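Local coordinates for protein peroxisomal acyl-coenzyme A oxidase 1 (Arabidopsis thaliana, PDB 1W07) that uses FAD to desaturate long- and medium-chain acyl-CoAs to 2-trans-enoyl-CoAs, reducing oxygen to hydrogen peroxide in peroxisomal beta-oxidation, at residues T280-R285 against A375-L380; E485-R490 against L561-K566; C467-Q472 against P480-E485. The protein carries 1 engineered substitution. All coordinates share one frame; numbering follows the deposited sequence.

Contact 1 (T280-R285 against A375-L380)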
loop_
_atom_site.group_PDB
_atom_site.type_symbol
_atom_site.label_atom_id
_atom_site.label_comp_id
_atom_site.label_asym_id
_atom_site.label_seq_id
_atom_site.Cartn_x
_atom_site.Cartn_y
_atom_site.Cartn_z
ATOM N N THR B 280 5.479 -23.625 -19.684
ATOM C CA THR B 280 5.479 -23.568 -18.232
ATOM C C THR B 280 5.247 -22.144 -17.725
ATOM O O THR B 280 4.490 -21.945 -16.773
ATOM C CB THR B 280 6.807 -24.104 -17.650
ATOM O OG1 THR B 280 7.907 -23.376 -18.214
ATOM C CG2 THR B 280 6.965 -25.585 -17.964
ATOM N N MET B 281 5.882 -21.153 -18.349
ATOM C CA MET B 281 5.690 -19.772 -17.911
ATOM C C MET B 281 4.251 -19.330 -18.101
ATOM O O MET B 281 3.737 -18.532 -17.320
ATOM C CB MET B 281 6.622 -18.807 -18.652
ATOM C CG MET B 281 7.949 -18.572 -17.951
ATOM S SD MET B 281 8.933 -17.269 -18.726
ATOM C CE MET B 281 8.640 -15.874 -17.560
ATOM N N VAL B 282 3.600 -19.838 -19.142
ATOM C CA VAL B 282 2.204 -19.490 -19.385
ATOM C C VAL B 282 1.382 -20.092 -18.246
ATOM O O VAL B 282 0.298 -19.605 -17.904
ATOM C CB VAL B 282 1.712 -20.064 -20.725
ATOM C CG1 VAL B 282 0.234 -19.742 -20.926
ATOM C CG2 VAL B 282 2.547 -19.494 -21.866
ATOM N N TYR B 283 1.919 -21.157 -17.659
ATOM C CA TYR B 283 1.262 -21.839 -16.558
ATOM C C TYR B 283 1.491 -21.072 -15.265
ATOM O O TYR B 283 0.546 -20.744 -14.559
ATOM C CB TYR B 283 1.815 -23.258 -16.418
ATOM C CG TYR B 283 1.118 -24.083 -15.368
ATOM C CD1 TYR B 283 -0.234 -24.410 -15.493
ATOM C CD2 TYR B 283 1.813 -24.560 -14.257
ATOM C CE1 TYR B 283 -0.873 -25.199 -14.541
ATOM C CE2 TYR B 283 1.183 -25.349 -13.301
ATOM C CZ TYR B 283 -0.157 -25.664 -13.449
ATOM O OH TYR B 283 -0.778 -26.458 -12.511
ATOM N N VAL B 284 2.753 -20.789 -14.966
ATOM C CA VAL B 284 3.102 -20.065 -13.750
ATOM C C VAL B 284 2.371 -18.722 -13.695
ATOM O O VAL B 284 1.879 -18.312 -12.642
ATOM C CB VAL B 284 4.616 -19.813 -13.670
ATOM C CG1 VAL B 284 4.961 -19.134 -12.363
ATOM C CG2 VAL B 284 5.371 -21.133 -13.798
ATOM N N ARG B 285 2.292 -18.046 -14.837
ATOM C CA ARG B 285 1.623 -16.759 -14.913
ATOM C C ARG B 285 0.122 -16.922 -14.771
ATOM O O ARG B 285 -0.575 -16.025 -14.291
ATOM C CB ARG B 285 1.967 -16.079 -16.235
ATOM C CG ARG B 285 3.423 -15.667 -16.335
ATOM C CD ARG B 285 3.706 -15.047 -17.680
ATOM N NE ARG B 285 5.020 -14.413 -17.725
ATOM C CZ ARG B 285 5.501 -13.804 -18.803
ATOM N NH1 ARG B 285 4.780 -13.764 -19.919
ATOM N NH2 ARG B 285 6.690 -13.228 -18.764
ATOM N N ALA B 375 1.690 -12.277 -24.768
ATOM C CA ALA B 375 1.290 -10.903 -24.501
ATOM C C ALA B 375 0.164 -10.864 -23.477
ATOM O O ALA B 375 0.264 -10.173 -22.465
ATOM C CB ALA B 375 0.843 -10.226 -25.798
ATOM N N CYS B 376 -0.913 -11.608 -23.753
ATOM C CA CYS B 376 -2.061 -11.672 -22.848
ATOM C C CYS B 376 -1.645 -12.085 -21.453
ATOM O O CYS B 376 -1.971 -11.414 -20.466
ATOM C CB CYS B 376 -3.098 -12.688 -23.363
ATOM S SG CYS B 376 -4.019 -12.194 -24.827
ATOM N N THR B 377 -0.922 -13.203 -21.355
ATOM C CA THR B 377 -0.482 -13.706 -20.067
ATOM C C THR B 377 0.361 -12.673 -19.319
ATOM O O THR B 377 0.076 -12.373 -18.169
ATOM C CB THR B 377 0.334 -15.000 -20.198
ATOM O OG1 THR B 377 1.422 -14.805 -21.109
ATOM C CG2 THR B 377 -0.539 -16.110 -20.704
ATOM N N ALA B 378 1.382 -12.119 -19.974
ATOM C CA ALA B 378 2.239 -11.131 -19.328
ATOM C C ALA B 378 1.451 -9.908 -18.852
ATOM O O ALA B 378 1.611 -9.446 -17.713
ATOM C CB ALA B 378 3.375 -10.692 -20.278
ATOM N N GLY B 379 0.602 -9.399 -19.740
ATOM C CA GLY B 379 -0.205 -8.232 -19.424
ATOM C C GLY B 379 -1.227 -8.465 -18.332
ATOM O O GLY B 379 -1.440 -7.603 -17.470
ATOM N N LEU B 380 -1.865 -9.631 -18.364
ATOM C CA LEU B 380 -2.866 -9.954 -17.355
ATOM C C LEU B 380 -2.215 -10.166 -16.011
ATOM O O LEU B 380 -2.782 -9.808 -14.992
ATOM C CB LEU B 380 -3.657 -11.201 -17.760
ATOM C CG LEU B 380 -4.619 -11.035 -18.945
ATOM C CD1 LEU B 380 -5.333 -12.360 -19.238
ATOM C CD2 LEU B 380 -5.611 -9.923 -18.615
#
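The first torsion of R285 (chi1 -67°) puts CG opposite the carbonyl carbon, and from there an extended chain carries the guanidinium along the neighbouring helix, where T377 and A378 meet it. T377 turns OG1 into the position between its own backbone N and carbonyl carbon (chi1 54°), which sets the hydroxyl beside R285 NH1 while its hydrogen bonding goes back to its own helix, and leaves CG2 for V282. The contact joins two helices of the alpha-helical bundle in the C-alpha1 domain of the acyl-CoA oxidase fold, 278-309 and 370-398, whose segments run roughly parallel at 31° with axes 9.6 Å apart. R285 and T377 form the close point of the backbones, their CA atoms 6.3 Å apart. At the guanidinium edge, in plane, T377 OG1 stands 3.7 Å from R285 NH1, too long for a hydrogen bond; that hydroxyl is satisfied instead by the carbonyl oxygens of H374 and A373. The same NH1 approaches the methyl of A378 obliquely, at 3.4 Å between R285 NH1 and A378 CB. L430 of helix 427-443 touches both R285 and A378, while T377 also packs on L351 of helix 328-363. The arginine lies close to E424, the probable proton acceptor, with whose OE1 its NE makes a long, weak ion pair, and a platinum ion is bound about 3 Å from its side chain. With a leucine here, E424 would probably lose this weak positive partner, and A378 CB the NH1 group that packs on it. One turn before the arginine, V282 adds a purely apolar touch, its side chain lying at about a right angle to that of T377, with V282 CG1 3.7 Å from T377 CG2.

Contact 2 (E485-R490 against L561-K566)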
loop_
_atom_site.group_PDB
_atom_site.type_symbol
_atom_site.label_atom_id
_atom_site.label_comp_id
_atom_site.label_asym_id
_atom_site.label_seq_id
_atom_site.Cartn_x
_atom_site.Cartn_y
_atom_site.Cartn_z
ATOM N N GLU B 485 -17.424 -1.860 -27.521
ATOM C CA GLU B 485 -17.048 -0.879 -28.532
ATOM C C GLU B 485 -16.239 0.241 -27.899
ATOM O O GLU B 485 -15.201 0.642 -28.419
ATOM C CB GLU B 485 -18.295 -0.295 -29.201
ATOM C CG GLU B 485 -17.988 0.777 -30.230
ATOM C CD GLU B 485 -19.240 1.411 -30.800
ATOM O OE1 GLU B 485 -20.044 1.964 -30.014
ATOM O OE2 GLU B 485 -19.419 1.360 -32.033
ATOM N N ALA B 486 -16.724 0.747 -26.774
ATOM C CA ALA B 486 -16.029 1.819 -26.072
ATOM C C ALA B 486 -14.612 1.416 -25.664
ATOM O O ALA B 486 -13.664 2.165 -25.908
ATOM C CB ALA B 486 -16.814 2.226 -24.849
ATOM N N PHE B 487 -14.457 0.246 -25.041
ATOM C CA PHE B 487 -13.129 -0.214 -24.611
ATOM C C PHE B 487 -12.196 -0.577 -25.771
ATOM O O PHE B 487 -10.992 -0.342 -25.694
ATOM C CB PHE B 487 -13.246 -1.413 -23.664
ATOM C CG PHE B 487 -13.495 -1.031 -22.226
ATOM C CD1 PHE B 487 -14.728 -0.528 -21.823
ATOM C CD2 PHE B 487 -12.480 -1.152 -21.282
ATOM C CE1 PHE B 487 -14.945 -0.147 -20.503
ATOM C CE2 PHE B 487 -12.683 -0.778 -19.960
ATOM C CZ PHE B 487 -13.922 -0.271 -19.570
ATOM N N GLU B 488 -12.741 -1.157 -26.837
ATOM C CA GLU B 488 -11.919 -1.526 -27.990
ATOM C C GLU B 488 -11.413 -0.258 -28.667
ATOM O O GLU B 488 -10.233 -0.144 -28.984
ATOM C CB GLU B 488 -12.714 -2.377 -28.989
ATOM C CG GLU B 488 -13.189 -3.717 -28.444
ATOM C CD GLU B 488 -13.940 -4.533 -29.478
ATOM O OE1 GLU B 488 -14.580 -3.923 -30.357
ATOM O OE2 GLU B 488 -13.913 -5.779 -29.401
ATOM N N ALA B 489 -12.308 0.698 -28.873
ATOM C CA ALA B 489 -11.933 1.965 -29.493
ATOM C C ALA B 489 -10.879 2.700 -28.667
ATOM O O ALA B 489 -9.881 3.188 -29.196
ATOM C CB ALA B 489 -13.161 2.847 -29.653
ATOM N N ARG B 490 -11.105 2.781 -27.364
ATOM C CA ARG B 490 -10.174 3.455 -26.473
ATOM C C ARG B 490 -8.772 2.837 -26.522
ATOM O O ARG B 490 -7.770 3.552 -26.584
ATOM C CB ARG B 490 -10.735 3.428 -25.046
ATOM C CG ARG B 490 -9.757 3.852 -23.973
ATOM C CD ARG B 490 -9.383 2.664 -23.103
ATOM N NE ARG B 490 -8.548 3.050 -21.957
ATOM C CZ ARG B 490 -8.441 2.317 -20.851
ATOM N NH1 ARG B 490 -9.120 1.176 -20.744
ATOM N NH2 ARG B 490 -7.670 2.719 -19.858
ATOM N N LEU B 561 -17.761 0.017 -16.015
ATOM C CA LEU B 561 -18.097 1.422 -15.822
ATOM C C LEU B 561 -17.162 2.109 -14.840
ATOM O O LEU B 561 -16.934 3.315 -14.939
ATOM C CB LEU B 561 -19.545 1.566 -15.354
ATOM C CG LEU B 561 -20.613 1.048 -16.327
ATOM C CD1 LEU B 561 -22.009 1.278 -15.750
ATOM C CD2 LEU B 561 -20.455 1.766 -17.657
ATOM N N TYR B 562 -16.621 1.353 -13.886
ATOM C CA TYR B 562 -15.691 1.927 -12.925
ATOM C C TYR B 562 -14.394 2.297 -13.632
ATOM O O TYR B 562 -13.837 3.370 -13.404
ATOM C CB TYR B 562 -15.386 0.931 -11.803
ATOM C CG TYR B 562 -14.347 1.458 -10.847
ATOM C CD1 TYR B 562 -14.656 2.490 -9.966
ATOM C CD2 TYR B 562 -13.048 0.955 -10.849
ATOM C CE1 TYR B 562 -13.703 3.013 -9.112
ATOM C CE2 TYR B 562 -12.080 1.468 -9.990
ATOM C CZ TYR B 562 -12.419 2.499 -9.127
ATOM O OH TYR B 562 -11.481 3.036 -8.275
ATOM N N LEU B 563 -13.910 1.401 -14.487
ATOM C CA LEU B 563 -12.669 1.658 -15.222
ATOM C C LEU B 563 -12.880 2.788 -16.226
ATOM O O LEU B 563 -11.990 3.614 -16.443
ATOM C CB LEU B 563 -12.199 0.394 -15.949
ATOM C CG LEU B 563 -11.617 -0.761 -15.108
ATOM C CD1 LEU B 563 -11.202 -1.904 -16.031
ATOM C CD2 LEU B 563 -10.414 -0.271 -14.308
ATOM N N LEU B 564 -14.059 2.837 -16.838
ATOM C CA LEU B 564 -14.344 3.903 -17.789
ATOM C C LEU B 564 -14.224 5.245 -17.066
ATOM O O LEU B 564 -13.619 6.190 -17.567
ATOM C CB LEU B 564 -15.750 3.723 -18.360
ATOM C CG LEU B 564 -16.089 4.568 -19.603
ATOM C CD1 LEU B 564 -17.167 3.886 -20.411
ATOM C CD2 LEU B 564 -16.543 5.934 -19.174
ATOM N N HIS B 565 -14.799 5.322 -15.875
ATOM C CA HIS B 565 -14.743 6.542 -15.088
ATOM C C HIS B 565 -13.316 6.850 -14.634
ATOM O O HIS B 565 -12.844 7.987 -14.751
ATOM C CB HIS B 565 -15.675 6.419 -13.876
ATOM C CG HIS B 565 -15.686 7.623 -12.991
ATOM N ND1 HIS B 565 -14.737 7.837 -12.015
ATOM C CD2 HIS B 565 -16.533 8.678 -12.934
ATOM C CE1 HIS B 565 -15.004 8.969 -11.387
ATOM N NE2 HIS B 565 -16.087 9.500 -11.928
ATOM N N LYS B 566 -12.623 5.836 -14.123
ATOM C CA LYS B 566 -11.250 6.014 -13.651
ATOM C C LYS B 566 -10.302 6.470 -14.764
ATOM O O LYS B 566 -9.380 7.247 -14.524
ATOM C CB LYS B 566 -10.752 4.700 -13.037
ATOM C CG LYS B 566 -9.311 4.744 -12.542
ATOM C CD LYS B 566 -8.937 3.429 -11.857
ATOM C CE LYS B 566 -7.459 3.376 -11.472
ATOM N NZ LYS B 566 -7.045 4.522 -10.619
#
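F487 and L564 mark the nearest backbone approach of segments 485-490 and 561-566, on helices 480-503 and 548-566, yet their CA atoms remain 8.1 Å apart, so the contact is made by one long side chain spanning the gap. That side chain is F487. With CG opposite the carbonyl carbon (chi1 -84°), its bond from the backbone does not aim straight at the other helix, but the ring continues outward until its far end arrives there. The leading atom is CZ: F487 CZ lies 4.1 Å from L563 CB, which sits at the ring edge, near its plane, and the two side chains cross at about a right angle. From the same atom, F487 CZ, the backbone L564 N is also 4.1 Å away, approached obliquely. A looser apolar touch follows at the flank of the ring, where F487 CE1 comes to 4.5 Å from L564 CB. F571 of helix 568-572 meets F487 edge-to-face and touches L564 too, while L529 and V532 of helix 516-538 pack on the phenylalanine. One turn along, R490 forms a salt bridge to D570 and a hydrogen bond to Q528. This buried aromatic, filling the space between helices, belongs to the core of the additional C-terminal alpha-helical domain of acyl-CoA oxidases.

Contact 3 (C467-Q472 against P480-E485)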
loop_
_atom_site.group_PDB
_atom_site.type_symbol
_atom_site.label_atom_id
_atom_site.label_comp_id
_atom_site.label_asym_id
_atom_site.label_seq_id
_atom_site.Cartn_x
_atom_site.Cartn_y
_atom_site.Cartn_z
ATOM N N CYS B 467 -15.767 6.128 -34.285
ATOM C CA CYS B 467 -17.112 5.861 -33.789
ATOM C C CYS B 467 -17.748 6.955 -32.959
ATOM O O CYS B 467 -17.133 7.969 -32.638
ATOM C CB CYS B 467 -17.183 4.556 -32.982
ATOM S SG CYS B 467 -16.127 4.280 -31.510
ATOM N N ARG B 468 -19.012 6.726 -32.634
ATOM C CA ARG B 468 -19.794 7.648 -31.840
ATOM C C ARG B 468 -20.866 6.835 -31.145
ATOM O O ARG B 468 -21.907 6.539 -31.729
ATOM C CB ARG B 468 -20.448 8.715 -32.724
ATOM C CG ARG B 468 -19.503 9.810 -33.192
ATOM C CD ARG B 468 -20.282 11.018 -33.701
ATOM N NE ARG B 468 -19.404 12.139 -34.018
ATOM C CZ ARG B 468 -19.840 13.352 -34.349
ATOM N NH1 ARG B 468 -21.147 13.599 -34.409
ATOM N NH2 ARG B 468 -18.976 14.322 -34.620
ATOM N N SER B 469 -20.594 6.462 -29.901
ATOM C CA SER B 469 -21.530 5.684 -29.105
ATOM C C SER B 469 -22.943 6.253 -29.227
ATOM O O SER B 469 -23.132 7.472 -29.253
ATOM C CB SER B 469 -21.082 5.695 -27.641
ATOM O OG SER B 469 -21.852 4.799 -26.869
ATOM N N GLY B 470 -23.932 5.368 -29.307
ATOM C CA GLY B 470 -25.310 5.811 -29.430
ATOM C C GLY B 470 -25.975 6.057 -28.092
ATOM O O GLY B 470 -27.168 6.354 -28.029
ATOM N N VAL B 471 -25.197 5.937 -27.021
ATOM C CA VAL B 471 -25.709 6.137 -25.670
ATOM C C VAL B 471 -26.536 7.416 -25.553
ATOM O O VAL B 471 -26.061 8.509 -25.868
ATOM C CB VAL B 471 -24.558 6.197 -24.646
ATOM C CG1 VAL B 471 -25.091 6.600 -23.292
ATOM C CG2 VAL B 471 -23.872 4.835 -24.558
ATOM N N GLN B 472 -27.778 7.267 -25.105
ATOM C CA GLN B 472 -28.682 8.399 -24.933
ATOM C C GLN B 472 -29.287 8.346 -23.540
ATOM O O GLN B 472 -29.846 9.334 -23.053
ATOM C CB GLN B 472 -29.794 8.368 -25.992
ATOM C CG GLN B 472 -29.311 8.571 -27.427
ATOM C CD GLN B 472 -30.452 8.634 -28.431
ATOM O OE1 GLN B 472 -31.377 9.440 -28.291
ATOM N NE2 GLN B 472 -30.390 7.790 -29.454
ATOM N N PRO B 480 -23.715 -4.929 -23.658
ATOM C CA PRO B 480 -22.376 -5.472 -23.916
ATOM C C PRO B 480 -21.655 -4.906 -25.148
ATOM O O PRO B 480 -20.448 -4.670 -25.106
ATOM C CB PRO B 480 -22.621 -6.979 -24.005
ATOM C CG PRO B 480 -24.020 -7.072 -24.505
ATOM C CD PRO B 480 -24.735 -5.992 -23.724
ATOM N N ASP B 481 -22.389 -4.689 -26.237
ATOM C CA ASP B 481 -21.793 -4.142 -27.452
ATOM C C ASP B 481 -21.375 -2.682 -27.274
ATOM O O ASP B 481 -20.400 -2.223 -27.868
ATOM C CB ASP B 481 -22.782 -4.260 -28.619
ATOM C CG ASP B 481 -23.090 -5.694 -28.968
ATOM O OD1 ASP B 481 -22.130 -6.444 -29.235
ATOM O OD2 ASP B 481 -24.278 -6.079 -28.976
ATOM N N VAL B 482 -22.124 -1.955 -26.456
ATOM C CA VAL B 482 -21.813 -0.553 -26.219
ATOM C C VAL B 482 -20.533 -0.454 -25.378
ATOM O O VAL B 482 -19.671 0.412 -25.604
ATOM C CB VAL B 482 -22.970 0.155 -25.472
ATOM C CG1 VAL B 482 -22.544 1.537 -25.074
ATOM C CG2 VAL B 482 -24.224 0.222 -26.373
ATOM N N VAL B 483 -20.408 -1.348 -24.407
ATOM C CA VAL B 483 -19.242 -1.354 -23.544
ATOM C C VAL B 483 -18.019 -1.822 -24.317
ATOM O O VAL B 483 -16.990 -1.162 -24.297
ATOM C CB VAL B 483 -19.478 -2.264 -22.315
ATOM C CG1 VAL B 483 -18.188 -2.396 -21.500
ATOM C CG2 VAL B 483 -20.587 -1.672 -21.460
ATOM N N LEU B 484 -18.140 -2.947 -25.011
ATOM C CA LEU B 484 -17.022 -3.483 -25.772
ATOM C C LEU B 484 -16.507 -2.489 -26.792
ATOM O O LEU B 484 -15.296 -2.294 -26.923
ATOM C CB LEU B 484 -17.408 -4.787 -26.474
ATOM C CG LEU B 484 -17.445 -6.044 -25.607
ATOM C CD1 LEU B 484 -17.940 -7.223 -26.425
ATOM C CD2 LEU B 484 -16.051 -6.326 -25.071
ATOM N N GLU B 485 -17.424 -1.860 -27.521
ATOM C CA GLU B 485 -17.048 -0.879 -28.532
ATOM C C GLU B 485 -16.239 0.241 -27.899
ATOM O O GLU B 485 -15.201 0.642 -28.419
ATOM C CB GLU B 485 -18.295 -0.295 -29.201
ATOM C CG GLU B 485 -17.988 0.777 -30.230
ATOM C CD GLU B 485 -19.240 1.411 -30.800
ATOM O OE1 GLU B 485 -20.044 1.964 -30.014
ATOM O OE2 GLU B 485 -19.419 1.360 -32.033
HETATM O O HOH W 1 -20.187 2.723 -27.324
#
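V471 and V482 make the tightest apolar touch between the loop and the helix, V471 CG2 lying 3.6 Å from V482 CG1. The same methyl of V482 is shared with the serine, S469 OG being 3.8 Å from V482 CG1. Further along, E485 OE2 is 4.0 Å from C467 CB, and E485 OE1 is 4.1 Å from S469 CA. Nearer the helix, E485 CG lies 4.2 Å from C467 SG. E485 gets there by an extended chain with CG opposite the backbone N (chi1 178°), which lays it lengthwise toward the loop. A single water ties the polar groups together. S469 OG donates to it at 2.7 Å, and the water in turn donates to V482 O and, at 2.8 Å, to E485 OE1, so serine, helix carbonyl and carboxylate are joined without any direct bond between the two segments. This is a water-bridged junction between an irregular loop and the first turns of helix 480-503, a helix of the C-terminal alpha-helical region of the oxidase; the loop precedes the helix by only a few residues and folds back along it. The loop is tied further to residues 576-581: C467 is disulfide-bonded to C576, S469 makes backbone hydrogen bonds with that same C576, and Q581 NE2 reaches the carbonyl oxygens of both S469 and V471. On the helix side, N479 OD1 accepts from D481 N and, weakly, from V482 N, while W477 lies against both V471 and V482.

In the fold
Contact 1 is the innermost, its centre about 11 Å from the centre of the chain, whereas the centres of contacts 2 and 3 lie further out, about 24 and 32 Å from that point, away from the annotated sites. Contacts 2 and 3 are neighbours on helix 480-503: they share E485 and touch where A489 CB lies 3.8 Å from C467 SG. Contact 1 stands apart from both, on other helices, with no touch. The chemistry follows this placing: a buried arginine among small side chains near E424, the probable proton acceptor, then a mainly apolar contact of an aromatic ring in the helical core, and lastly an outer loop held by a water bridge and a disulfide.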